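Local coordinates for protein oxidoreductase (Thermotoga maritima, PDB 1ZH8) that probably catalyses the NADP-dependent oxidation or reduction of an alcohol or carbonyl substrate, as in other Gfo/Idh/MocA oxidoreductases, at residues A[94-99]-A[122-127]; A[113-118]-A[314-319]. All coordinates share one frame; numbering follows the deposited sequence.

Interaction 1 of 2, residues A[94-99]-A[122-127]. With NAP (NADP nicotinamide-adenine-dinucleotide phosphate), chain D.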
ATOM      1  N   LEU A  94      25.030   4.302 -21.297  1.00 35.68           N
ATOM      2  CA  LEU A  94      25.559   3.998 -22.624  1.00 34.68           C
ATOM      3  C   LEU A  94      24.534   3.509 -23.637  1.00 34.51           C
ATOM      4  O   LEU A  94      24.829   3.526 -24.829  1.00 37.52           O
ATOM      5  CB  LEU A  94      26.727   2.999 -22.544  1.00 34.18           C
ATOM      6  CG  LEU A  94      27.936   3.390 -21.686  1.00 38.30           C
ATOM      7  CD1 LEU A  94      28.933   2.237 -21.649  1.00 32.82           C
ATOM      8  CD2 LEU A  94      28.610   4.727 -22.136  1.00 23.17           C
ATOM      9  N   ASN A  95      23.354   3.073 -23.189  1.00 33.53           N
ATOM     10  CA  ASN A  95      22.331   2.557 -24.114  1.00 33.53           C
ATOM     11  C   ASN A  95      22.119   3.457 -25.321  1.00 33.74           C
ATOM     12  O   ASN A  95      22.399   3.035 -26.459  1.00 33.38           O
ATOM     13  CB  ASN A  95      20.994   2.279 -23.412  1.00 33.15           C
ATOM     14  CG  ASN A  95      21.113   1.209 -22.321  1.00 37.61           C
ATOM     15  OD1 ASN A  95      22.187   0.636 -22.106  1.00 35.50           O
ATOM     16  ND2 ASN A  95      20.005   0.937 -21.627  1.00 32.93           N
ATOM     17  N   LEU A  96      21.658   4.691 -25.083  1.00 32.87           N
ATOM     18  CA  LEU A  96      21.357   5.615 -26.191  1.00 33.40           C
ATOM     19  C   LEU A  96      22.512   5.734 -27.210  1.00 34.10           C
ATOM     20  O   LEU A  96      22.345   5.329 -28.358  1.00 36.20           O
ATOM     21  CB  LEU A  96      20.872   7.002 -25.706  1.00 32.45           C
ATOM     22  CG  LEU A  96      20.727   8.082 -26.803  1.00 34.55           C
ATOM     23  CD1 LEU A  96      19.693   7.712 -27.854  1.00 29.36           C
ATOM     24  CD2 LEU A  96      20.420   9.465 -26.228  1.00 32.68           C
ATOM     25  N   PRO A  97      23.680   6.268 -26.802  1.00 35.04           N
ATOM     26  CA  PRO A  97      24.709   6.446 -27.848  1.00 35.61           C
ATOM     27  C   PRO A  97      25.102   5.148 -28.556  1.00 36.47           C
ATOM     28  O   PRO A  97      25.380   5.182 -29.756  1.00 38.88           O
ATOM     29  CB  PRO A  97      25.910   7.058 -27.094  1.00 32.89           C
ATOM     30  CG  PRO A  97      25.655   6.787 -25.657  1.00 33.64           C
ATOM     31  CD  PRO A  97      24.151   6.749 -25.483  1.00 35.12           C
ATOM     32  N   PHE A  98      25.086   4.021 -27.844  1.00 36.20           N
ATOM     33  CA  PHE A  98      25.514   2.745 -28.434  1.00 35.69           C
ATOM     34  C   PHE A  98      24.465   2.153 -29.385  1.00 35.20           C
ATOM     35  O   PHE A  98      24.806   1.594 -30.430  1.00 36.40           O
ATOM     36  CB  PHE A  98      25.920   1.743 -27.352  1.00 34.52           C
ATOM     37  CG  PHE A  98      27.335   1.901 -26.869  1.00 34.97           C
ATOM     38  CD1 PHE A  98      27.910   3.167 -26.724  1.00 38.04           C
ATOM     39  CD2 PHE A  98      28.103   0.775 -26.553  1.00 28.29           C
ATOM     40  CE1 PHE A  98      29.243   3.307 -26.280  1.00 35.68           C
ATOM     41  CE2 PHE A  98      29.400   0.895 -26.094  1.00 29.35           C
ATOM     42  CZ  PHE A  98      29.985   2.158 -25.958  1.00 33.29           C
ATOM     43  N   ILE A  99      23.193   2.305 -29.035  1.00 35.52           N
ATOM     44  CA  ILE A  99      22.105   1.929 -29.939  1.00 34.45           C
ATOM     45  C   ILE A  99      22.227   2.732 -31.233  1.00 35.26           C
ATOM     46  O   ILE A  99      22.159   2.167 -32.331  1.00 35.59           O
ATOM     47  CB  ILE A  99      20.714   2.099 -29.274  1.00 34.19           C
ATOM     48  CG1 ILE A  99      20.502   0.999 -28.219  1.00 28.30           C
ATOM     49  CG2 ILE A  99      19.586   2.122 -30.339  1.00 29.44           C
ATOM     50  CD1 ILE A  99      19.350   1.271 -27.228  1.00 28.89           C
ATOM     51  N   GLY A 122      15.220   8.300 -22.843  1.00 32.20           N
ATOM     52  CA  GLY A 122      14.490   7.137 -23.358  1.00 31.08           C
ATOM     53  C   GLY A 122      13.767   7.449 -24.660  1.00 33.47           C
ATOM     54  O   GLY A 122      13.821   6.648 -25.606  1.00 34.23           O
ATOM     55  N   LYS A 123      13.114   8.618 -24.731  1.00 32.05           N
ATOM     56  CA  LYS A 123      12.372   9.026 -25.929  1.00 32.10           C
ATOM     57  C   LYS A 123      13.260   9.082 -27.148  1.00 31.37           C
ATOM     58  O   LYS A 123      12.776   8.895 -28.258  1.00 31.59           O
ATOM     59  CB  LYS A 123      11.731  10.387 -25.769  1.00 31.03           C
ATOM     60  CG  LYS A 123      10.409  10.441 -25.061  1.00 33.79           C
ATOM     61  CD  LYS A 123      10.126  11.927 -24.756  1.00 36.36           C
ATOM     62  CE  LYS A 123       8.972  12.108 -23.794  1.00 42.23           C
ATOM     63  NZ  LYS A 123       8.621  13.559 -23.634  1.00 39.78           N
ATOM     64  N   LYS A 124      14.550   9.356 -26.952  1.00 32.85           N
ATOM     65  CA  LYS A 124      15.481   9.431 -28.093  1.00 34.35           C
ATOM     66  C   LYS A 124      15.789   8.024 -28.618  1.00 35.75           C
ATOM     67  O   LYS A 124      15.971   7.838 -29.822  1.00 35.88           O
ATOM     68  CB  LYS A 124      16.762  10.200 -27.766  1.00 31.33           C
ATOM     69  CG  LYS A 124      16.546  11.681 -27.478  1.00 38.21           C
ATOM     70  CD  LYS A 124      17.891  12.423 -27.300  1.00 49.08           C
ATOM     71  CE  LYS A 124      17.941  13.350 -26.043  1.00 46.93           C
ATOM     72  NZ  LYS A 124      17.492  14.775 -26.287  1.00 49.30           N
ATOM     73  N   VAL A 125      15.830   7.039 -27.712  1.00 34.99           N
ATOM     74  CA  VAL A 125      15.996   5.658 -28.112  1.00 33.57           C
ATOM     75  C   VAL A 125      14.779   5.260 -28.946  1.00 36.01           C
ATOM     76  O   VAL A 125      14.905   4.666 -30.023  1.00 37.37           O
ATOM     77  CB  VAL A 125      16.119   4.729 -26.896  1.00 33.63           C
ATOM     78  CG1 VAL A 125      16.011   3.263 -27.327  1.00 32.42           C
ATOM     79  CG2 VAL A 125      17.410   5.011 -26.136  1.00 27.98           C
ATOM     80  N   VAL A 126      13.599   5.626 -28.468  1.00 36.19           N
ATOM     81  CA  VAL A 126      12.375   5.280 -29.166  1.00 36.26           C
ATOM     82  C   VAL A 126      12.343   5.850 -30.573  1.00 37.86           C
ATOM     83  O   VAL A 126      12.044   5.124 -31.511  1.00 39.91           O
ATOM     84  CB  VAL A 126      11.111   5.706 -28.391  1.00 36.95           C
ATOM     85  CG1 VAL A 126       9.874   5.474 -29.242  1.00 28.06           C
ATOM     86  CG2 VAL A 126      11.028   4.946 -27.056  1.00 31.18           C
ATOM     87  N   GLU A 127      12.667   7.132 -30.736  1.00 39.51           N
ATOM     88  CA  GLU A 127      12.614   7.719 -32.079  1.00 41.05           C
ATOM     89  C   GLU A 127      13.652   7.165 -33.078  1.00 39.29           C
ATOM     90  O   GLU A 127      13.350   7.060 -34.270  1.00 39.45           O
ATOM     91  CB  GLU A 127      12.508   9.258 -32.076  1.00 42.07           C
ATOM     92  CG  GLU A 127      13.654  10.034 -31.428  1.00 54.09           C
ATOM     93  CD  GLU A 127      13.789  11.485 -31.965  1.00 64.58           C
ATOM     94  OE1 GLU A 127      13.512  11.702 -33.173  1.00 65.12           O
ATOM     95  OE2 GLU A 127      14.182  12.395 -31.182  1.00 56.16           O
TER
HETATM   96  PA  NAP D 400      28.300  -4.702 -14.805  1.00 28.47           P
HETATM   97  O1A NAP D 400      28.730  -5.969 -14.159  1.00 32.37           O
HETATM   98  O2A NAP D 400      28.985  -3.511 -14.279  1.00 26.84           O
HETATM   99  O5B NAP D 400      28.463  -4.870 -16.392  1.00 30.12           O
HETATM  100  C5B NAP D 400      28.759  -3.754 -17.199  1.00 31.72           C
HETATM  101  C4B NAP D 400      29.848  -4.160 -18.173  1.00 31.67           C
HETATM  102  O4B NAP D 400      30.028  -3.150 -19.157  1.00 31.92           O
HETATM  103  C3B NAP D 400      31.195  -4.334 -17.482  1.00 29.91           C
HETATM  104  O3B NAP D 400      31.814  -5.396 -18.146  1.00 30.83           O
HETATM  105  C2B NAP D 400      31.874  -3.015 -17.811  1.00 33.34           C
HETATM  106  O2B NAP D 400      33.276  -2.799 -17.696  1.00 39.31           O
HETATM  107  C1B NAP D 400      31.409  -2.830 -19.239  1.00 30.87           C
HETATM  108  N9A NAP D 400      31.608  -1.454 -19.683  1.00 30.92           N
HETATM  109  C8A NAP D 400      31.552  -0.301 -18.932  1.00 28.15           C
HETATM  110  N7A NAP D 400      31.782   0.747 -19.754  1.00 29.54           N
HETATM  111  C5A NAP D 400      31.989   0.272 -21.011  1.00 33.50           C
HETATM  112  C6A NAP D 400      32.269   0.884 -22.226  1.00 31.39           C
HETATM  113  N6A NAP D 400      32.405   2.197 -22.305  1.00 35.32           N
HETATM  114  N1A NAP D 400      32.409   0.128 -23.360  1.00 33.09           N
HETATM  115  C2A NAP D 400      32.291  -1.239 -23.286  1.00 36.41           C
HETATM  116  N3A NAP D 400      32.024  -1.852 -22.089  1.00 28.65           N
HETATM  117  C4A NAP D 400      31.874  -1.108 -20.975  1.00 32.47           C
HETATM  118  O3  NAP D 400      26.730  -4.514 -14.571  1.00 25.47           O
HETATM  119  PN  NAP D 400      25.616  -5.591 -14.996  1.00 27.99           P
HETATM  120  O1N NAP D 400      26.117  -6.679 -15.896  1.00 25.81           O
HETATM  121  O2N NAP D 400      24.973  -5.843 -13.714  1.00 28.02           O
HETATM  122  O5D NAP D 400      24.566  -4.745 -15.878  1.00 30.35           O
HETATM  123  C5D NAP D 400      24.735  -4.452 -17.254  1.00 26.73           C
HETATM  124  C4D NAP D 400      23.360  -4.242 -17.884  1.00 27.06           C
HETATM  125  O4D NAP D 400      22.571  -5.404 -17.659  1.00 34.85           O
HETATM  126  C3D NAP D 400      22.621  -3.075 -17.223  1.00 26.91           C
HETATM  127  O3D NAP D 400      21.935  -2.308 -18.185  1.00 31.49           O
HETATM  128  C2D NAP D 400      21.622  -3.721 -16.295  1.00 28.93           C
HETATM  129  O2D NAP D 400      20.455  -2.944 -16.121  1.00 30.92           O
HETATM  130  C1D NAP D 400      21.362  -5.044 -17.001  1.00 31.93           C
HETATM  131  N1N NAP D 400      20.942  -6.068 -16.047  1.00 29.96           N
HETATM  132  C2N NAP D 400      19.730  -6.667 -16.241  1.00 29.38           C
HETATM  133  C3N NAP D 400      19.270  -7.647 -15.356  1.00 33.96           C
HETATM  134  C7N NAP D 400      18.046  -8.464 -15.688  1.00 35.45           C
HETATM  135  O7N NAP D 400      17.637  -9.404 -14.723  1.00 31.58           O
HETATM  136  N7N NAP D 400      17.384  -8.308 -16.851  1.00 28.13           N
HETATM  137  C4N NAP D 400      20.073  -8.015 -14.267  1.00 31.76           C
HETATM  138  C5N NAP D 400      21.322  -7.406 -14.084  1.00 35.40           C
HETATM  139  C6N NAP D 400      21.748  -6.426 -14.986  1.00 36.13           C
HETATM  140  P2B NAP D 400      34.531  -3.803 -17.589  1.00 37.42           P
HETATM  141  O1X NAP D 400      35.000  -4.253 -18.956  1.00 37.87           O
HETATM  142  O2X NAP D 400      34.180  -5.034 -16.784  1.00 37.32           O
HETATM  143  O3X NAP D 400      35.599  -2.980 -16.901  1.00 38.21           O
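Ile-99, which meets Val-125 across the contact, has its backbone fixed by a 2.8 Å hydrogen bond from Ile-99 N to Asn-95 O. This bond belongs to helix 95-104, one of two neighbouring helices of the Rossmann fold. The other is helix 119-131, and strand 108-112 lies between them in the chain. In the short segments the axes run almost parallel, at 20° and 9.5 Å, as expected for successive beta-alpha-beta crossovers. The contact itself is apolar. Leu-96 and Val-125 carry the largest and nearly equal shares. The CG of Leu-96 is anti to the backbone N (chi1 172°), and the forked end reaches across to the second helix. There CD1 lies 3.8 Å from Lys-124 CB and close to the backbone of Val-125. The other branch, CD2, runs against the aliphatic part of Lys-124, 4.0 Å from Lys-124 CD. The lysine chain then bends at its third and fourth torsions, and its amine is led away to the exposed side. Val-125 divides its two methyls. Its CG2 takes Leu-96, with Leu-96 CD1 at 3.9 Å. Its CG1 takes Ile-99, whose side chain crosses it at about a right angle. Ile-99 also packs on Val-109 and Cys-111 of strand 108-112, which brings the sheet against this part of the contact. At the start of the first segment Leu-94 belongs to the cofactor pocket. It touches the adenine end of NADP, with Leu-94 CD1 3.5 Å from N6A of NADP.

Interaction 2 of 2, residues A[113-118]-A[314-319]. With NAP (NADP nicotinamide-adenine-dinucleotide phosphate), chain D.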
ATOM      1  N   LYS A 113      17.449  -3.631 -20.086  1.00 32.73           N
ATOM      2  CA  LYS A 113      16.703  -2.615 -19.368  1.00 33.86           C
ATOM      3  C   LYS A 113      17.643  -1.977 -18.353  1.00 35.17           C
ATOM      4  O   LYS A 113      18.677  -2.558 -18.035  1.00 35.25           O
ATOM      5  CB  LYS A 113      15.496  -3.247 -18.652  1.00 32.27           C
ATOM      6  CG  LYS A 113      15.724  -4.643 -18.025  1.00 33.24           C
ATOM      7  CD  LYS A 113      16.837  -4.690 -16.948  1.00 27.36           C
ATOM      8  CE  LYS A 113      16.482  -3.865 -15.734  1.00 34.62           C
ATOM      9  NZ  LYS A 113      17.594  -3.729 -14.784  1.00 35.19           N
ATOM     10  N   PRO A 114      17.311  -0.775 -17.849  1.00 37.12           N
ATOM     11  CA  PRO A 114      16.244   0.126 -18.324  1.00 36.68           C
ATOM     12  C   PRO A 114      16.556   0.646 -19.722  1.00 39.26           C
ATOM     13  O   PRO A 114      17.738   0.700 -20.101  1.00 40.52           O
ATOM     14  CB  PRO A 114      16.272   1.280 -17.307  1.00 35.15           C
ATOM     15  CG  PRO A 114      17.041   0.701 -16.077  1.00 35.97           C
ATOM     16  CD  PRO A 114      18.020  -0.245 -16.666  1.00 33.88           C
ATOM     17  N   ILE A 115      15.517   1.024 -20.478  1.00 37.83           N
ATOM     18  CA  ILE A 115      15.714   1.608 -21.785  1.00 37.90           C
ATOM     19  C   ILE A 115      16.806   2.700 -21.765  1.00 39.56           C
ATOM     20  O   ILE A 115      17.681   2.701 -22.628  1.00 41.40           O
ATOM     21  CB  ILE A 115      14.394   2.113 -22.409  1.00 38.82           C
ATOM     22  CG1 ILE A 115      14.610   2.529 -23.869  1.00 33.85           C
ATOM     23  CG2 ILE A 115      13.789   3.247 -21.596  1.00 39.33           C
ATOM     24  CD1 ILE A 115      13.373   3.157 -24.538  1.00 29.14           C
ATOM     25  N   SER A 116      16.765   3.604 -20.788  1.00 38.88           N
ATOM     26  CA  SER A 116      17.788   4.645 -20.630  1.00 38.32           C
ATOM     27  C   SER A 116      17.760   5.209 -19.206  1.00 37.20           C
ATOM     28  O   SER A 116      17.115   4.634 -18.342  1.00 37.29           O
ATOM     29  CB  SER A 116      17.621   5.767 -21.651  1.00 38.34           C
ATOM     30  OG  SER A 116      18.752   6.617 -21.629  1.00 39.67           O
ATOM     31  N   THR A 117      18.447   6.326 -18.975  1.00 34.01           N
ATOM     32  CA  THR A 117      18.674   6.827 -17.633  1.00 35.21           C
ATOM     33  C   THR A 117      17.451   7.546 -17.095  1.00 36.33           C
ATOM     34  O   THR A 117      17.296   7.700 -15.876  1.00 37.81           O
ATOM     35  CB  THR A 117      19.846   7.832 -17.613  1.00 36.47           C
ATOM     36  OG1 THR A 117      19.586   8.851 -18.586  1.00 35.30           O
ATOM     37  CG2 THR A 117      21.168   7.144 -17.950  1.00 32.47           C
ATOM     38  N   ASP A 118      16.602   7.997 -18.013  1.00 35.44           N
ATOM     39  CA  ASP A 118      15.384   8.757 -17.709  1.00 38.18           C
ATOM     40  C   ASP A 118      14.502   8.822 -18.963  1.00 37.75           C
ATOM     41  O   ASP A 118      14.924   8.429 -20.061  1.00 38.64           O
ATOM     42  CB  ASP A 118      15.730  10.184 -17.240  1.00 37.76           C
ATOM     43  CG  ASP A 118      16.723  10.862 -18.159  1.00 44.49           C
ATOM     44  OD1 ASP A 118      16.326  11.219 -19.277  1.00 47.92           O
ATOM     45  OD2 ASP A 118      17.913  11.002 -17.787  1.00 52.73           O
ATOM     46  N   VAL A 314       8.991   1.279 -26.908  1.00 37.25           N
ATOM     47  CA  VAL A 314       7.847   2.013 -26.369  1.00 35.23           C
ATOM     48  C   VAL A 314       7.386   1.398 -25.049  1.00 37.06           C
ATOM     49  O   VAL A 314       7.092   2.111 -24.083  1.00 37.15           O
ATOM     50  CB  VAL A 314       6.681   2.066 -27.423  1.00 37.92           C
ATOM     51  CG1 VAL A 314       5.398   2.669 -26.853  1.00 33.14           C
ATOM     52  CG2 VAL A 314       7.106   2.876 -28.646  1.00 35.79           C
ATOM     53  N   GLN A 315       7.352   0.067 -24.991  1.00 37.60           N
ATOM     54  CA  GLN A 315       6.971  -0.652 -23.758  1.00 37.03           C
ATOM     55  C   GLN A 315       7.938  -0.346 -22.626  1.00 36.65           C
ATOM     56  O   GLN A 315       7.528  -0.142 -21.473  1.00 35.49           O
ATOM     57  CB  GLN A 315       6.923  -2.170 -23.990  1.00 38.35           C
ATOM     58  CG  GLN A 315       5.744  -2.669 -24.837  1.00 38.30           C
ATOM     59  CD  GLN A 315       4.428  -2.421 -24.141  1.00 50.18           C
ATOM     60  OE1 GLN A 315       4.244  -2.816 -22.986  1.00 45.55           O
ATOM     61  NE2 GLN A 315       3.513  -1.714 -24.820  1.00 52.59           N
ATOM     62  N   ALA A 316       9.226  -0.303 -22.959  1.00 35.38           N
ATOM     63  CA  ALA A 316      10.253  -0.135 -21.939  1.00 35.23           C
ATOM     64  C   ALA A 316      10.200   1.296 -21.451  1.00 36.97           C
ATOM     65  O   ALA A 316      10.427   1.575 -20.270  1.00 37.30           O
ATOM     66  CB  ALA A 316      11.622  -0.451 -22.493  1.00 34.34           C
ATOM     67  N   LEU A 317       9.870   2.205 -22.366  1.00 37.55           N
ATOM     68  CA  LEU A 317       9.789   3.600 -22.004  1.00 37.24           C
ATOM     69  C   LEU A 317       8.644   3.775 -21.001  1.00 37.36           C
ATOM     70  O   LEU A 317       8.789   4.475 -19.998  1.00 38.05           O
ATOM     71  CB  LEU A 317       9.627   4.479 -23.243  1.00 33.94           C
ATOM     72  CG  LEU A 317       9.739   5.977 -22.928  1.00 35.15           C
ATOM     73  CD1 LEU A 317      11.133   6.325 -22.498  1.00 27.07           C
ATOM     74  CD2 LEU A 317       9.306   6.857 -24.112  1.00 29.89           C
ATOM     75  N   LYS A 318       7.525   3.104 -21.263  1.00 36.89           N
ATOM     76  CA  LYS A 318       6.397   3.114 -20.322  1.00 37.97           C
ATOM     77  C   LYS A 318       6.758   2.515 -18.960  1.00 36.63           C
ATOM     78  O   LYS A 318       6.301   3.006 -17.935  1.00 36.00           O
ATOM     79  CB  LYS A 318       5.161   2.424 -20.915  1.00 39.34           C
ATOM     80  CG  LYS A 318       4.553   3.176 -22.104  1.00 38.73           C
ATOM     81  CD  LYS A 318       3.541   2.308 -22.875  1.00 37.18           C
ATOM     82  CE  LYS A 318       2.810   3.176 -23.916  1.00 44.01           C
ATOM     83  NZ  LYS A 318       1.734   2.462 -24.636  1.00 47.26           N
ATOM     84  N   ASP A 319       7.595   1.476 -18.939  1.00 35.78           N
ATOM     85  CA  ASP A 319       8.045   0.951 -17.660  1.00 36.78           C
ATOM     86  C   ASP A 319       8.822   2.024 -16.891  1.00 36.44           C
ATOM     87  O   ASP A 319       8.606   2.234 -15.682  1.00 35.53           O
ATOM     88  CB  ASP A 319       8.942  -0.273 -17.827  1.00 39.55           C
ATOM     89  CG  ASP A 319       8.270  -1.422 -18.544  1.00 40.43           C
ATOM     90  OD1 ASP A 319       7.035  -1.582 -18.432  1.00 40.30           O
ATOM     91  OD2 ASP A 319       9.010  -2.179 -19.217  1.00 44.66           O
TER
HETATM   92  PA  NAP D 400      28.300  -4.702 -14.805  1.00 28.47           P
HETATM   93  O1A NAP D 400      28.730  -5.969 -14.159  1.00 32.37           O
HETATM   94  O2A NAP D 400      28.985  -3.511 -14.279  1.00 26.84           O
HETATM   95  O5B NAP D 400      28.463  -4.870 -16.392  1.00 30.12           O
HETATM   96  C5B NAP D 400      28.759  -3.754 -17.199  1.00 31.72           C
HETATM   97  C4B NAP D 400      29.848  -4.160 -18.173  1.00 31.67           C
HETATM   98  O4B NAP D 400      30.028  -3.150 -19.157  1.00 31.92           O
HETATM   99  C3B NAP D 400      31.195  -4.334 -17.482  1.00 29.91           C
HETATM  100  O3B NAP D 400      31.814  -5.396 -18.146  1.00 30.83           O
HETATM  101  C2B NAP D 400      31.874  -3.015 -17.811  1.00 33.34           C
HETATM  102  O2B NAP D 400      33.276  -2.799 -17.696  1.00 39.31           O
HETATM  103  C1B NAP D 400      31.409  -2.830 -19.239  1.00 30.87           C
HETATM  104  N9A NAP D 400      31.608  -1.454 -19.683  1.00 30.92           N
HETATM  105  C8A NAP D 400      31.552  -0.301 -18.932  1.00 28.15           C
HETATM  106  N7A NAP D 400      31.782   0.747 -19.754  1.00 29.54           N
HETATM  107  C5A NAP D 400      31.989   0.272 -21.011  1.00 33.50           C
HETATM  108  C6A NAP D 400      32.269   0.884 -22.226  1.00 31.39           C
HETATM  109  N6A NAP D 400      32.405   2.197 -22.305  1.00 35.32           N
HETATM  110  N1A NAP D 400      32.409   0.128 -23.360  1.00 33.09           N
HETATM  111  C2A NAP D 400      32.291  -1.239 -23.286  1.00 36.41           C
HETATM  112  N3A NAP D 400      32.024  -1.852 -22.089  1.00 28.65           N
HETATM  113  C4A NAP D 400      31.874  -1.108 -20.975  1.00 32.47           C
HETATM  114  O3  NAP D 400      26.730  -4.514 -14.571  1.00 25.47           O
HETATM  115  PN  NAP D 400      25.616  -5.591 -14.996  1.00 27.99           P
HETATM  116  O1N NAP D 400      26.117  -6.679 -15.896  1.00 25.81           O
HETATM  117  O2N NAP D 400      24.973  -5.843 -13.714  1.00 28.02           O
HETATM  118  O5D NAP D 400      24.566  -4.745 -15.878  1.00 30.35           O
HETATM  119  C5D NAP D 400      24.735  -4.452 -17.254  1.00 26.73           C
HETATM  120  C4D NAP D 400      23.360  -4.242 -17.884  1.00 27.06           C
HETATM  121  O4D NAP D 400      22.571  -5.404 -17.659  1.00 34.85           O
HETATM  122  C3D NAP D 400      22.621  -3.075 -17.223  1.00 26.91           C
HETATM  123  O3D NAP D 400      21.935  -2.308 -18.185  1.00 31.49           O
HETATM  124  C2D NAP D 400      21.622  -3.721 -16.295  1.00 28.93           C
HETATM  125  O2D NAP D 400      20.455  -2.944 -16.121  1.00 30.92           O
HETATM  126  C1D NAP D 400      21.362  -5.044 -17.001  1.00 31.93           C
HETATM  127  N1N NAP D 400      20.942  -6.068 -16.047  1.00 29.96           N
HETATM  128  C2N NAP D 400      19.730  -6.667 -16.241  1.00 29.38           C
HETATM  129  C3N NAP D 400      19.270  -7.647 -15.356  1.00 33.96           C
HETATM  130  C7N NAP D 400      18.046  -8.464 -15.688  1.00 35.45           C
HETATM  131  O7N NAP D 400      17.637  -9.404 -14.723  1.00 31.58           O
HETATM  132  N7N NAP D 400      17.384  -8.308 -16.851  1.00 28.13           N
HETATM  133  C4N NAP D 400      20.073  -8.015 -14.267  1.00 31.76           C
HETATM  134  C5N NAP D 400      21.322  -7.406 -14.084  1.00 35.40           C
HETATM  135  C6N NAP D 400      21.748  -6.426 -14.986  1.00 36.13           C
HETATM  136  P2B NAP D 400      34.531  -3.803 -17.589  1.00 37.42           P
HETATM  137  O1X NAP D 400      35.000  -4.253 -18.956  1.00 37.87           O
HETATM  138  O2X NAP D 400      34.180  -5.034 -16.784  1.00 37.32           O
HETATM  139  O3X NAP D 400      35.599  -2.980 -16.901  1.00 38.21           O
HETATM  140  O   HOH W   1      13.029   0.094 -19.307  1.00 23.28           O
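Ile-115 meets Ala-316 directly, with Ile-115 CB 3.8 Å from Ala-316 CB. Its CG2 branch passes over the helix backbone, 4.0 Å from Leu-317 CA. The longer branch has CG1 anti to the backbone N (chi1 -172°), which brings CD1 alongside Leu-317 CB. All three residues are buried. One water bridges the polar backbone beside them. It accepts from Ile-115 N at 2.9 Å and donates to Ala-316 O at 3.1 Å. Just before Ile-115 lies a Lys-Pro pair with a cis peptide bond, consistent with the Glu-Lys-Pro motif of this family. Here O2D of NADP, a hydroxyl of the nicotinamide ribose, donates to Lys-113 O at 2.6 Å and accepts from Lys-113 NZ at 3.3 Å. The folded lysine chain also brings Lys-113 CD to 3.6 Å from C2N of NADP, in the nicotinamide ring. A salt bridge to Asp-198 of helix 195-211 gives NZ a second partner. Farther along the loop, Asp-118 is the N-cap of helix 119-131. The contact thus joins the loop between strand 108-112 and helix 119-131 to helix 313-329, near the C-terminal end of the chain.

Interactions 1 and 2 lie side by side, with centres 10 Å apart, and their segments alternate along the chain. The loop of 113-118 leads into the helix that carries 122-127. A probable hydrogen bond ties helix 95-104 to this loop, from Asn-95 ND2 to Ile-115 O at 3.1 Å. Packing also joins the two contacts: Gly-122 CA is 3.6 Å from Leu-317 CD1, and Gly-122 O is 3.7 Å from Ile-115 CD1. Helix 119-131 is therefore touched by both helix 95-104 and helix 313-329. Both interactions also reach the same NADP. Interaction 1 meets its adenine end, and interaction 2 meets its nicotinamide end, where hydride transfer would be expected.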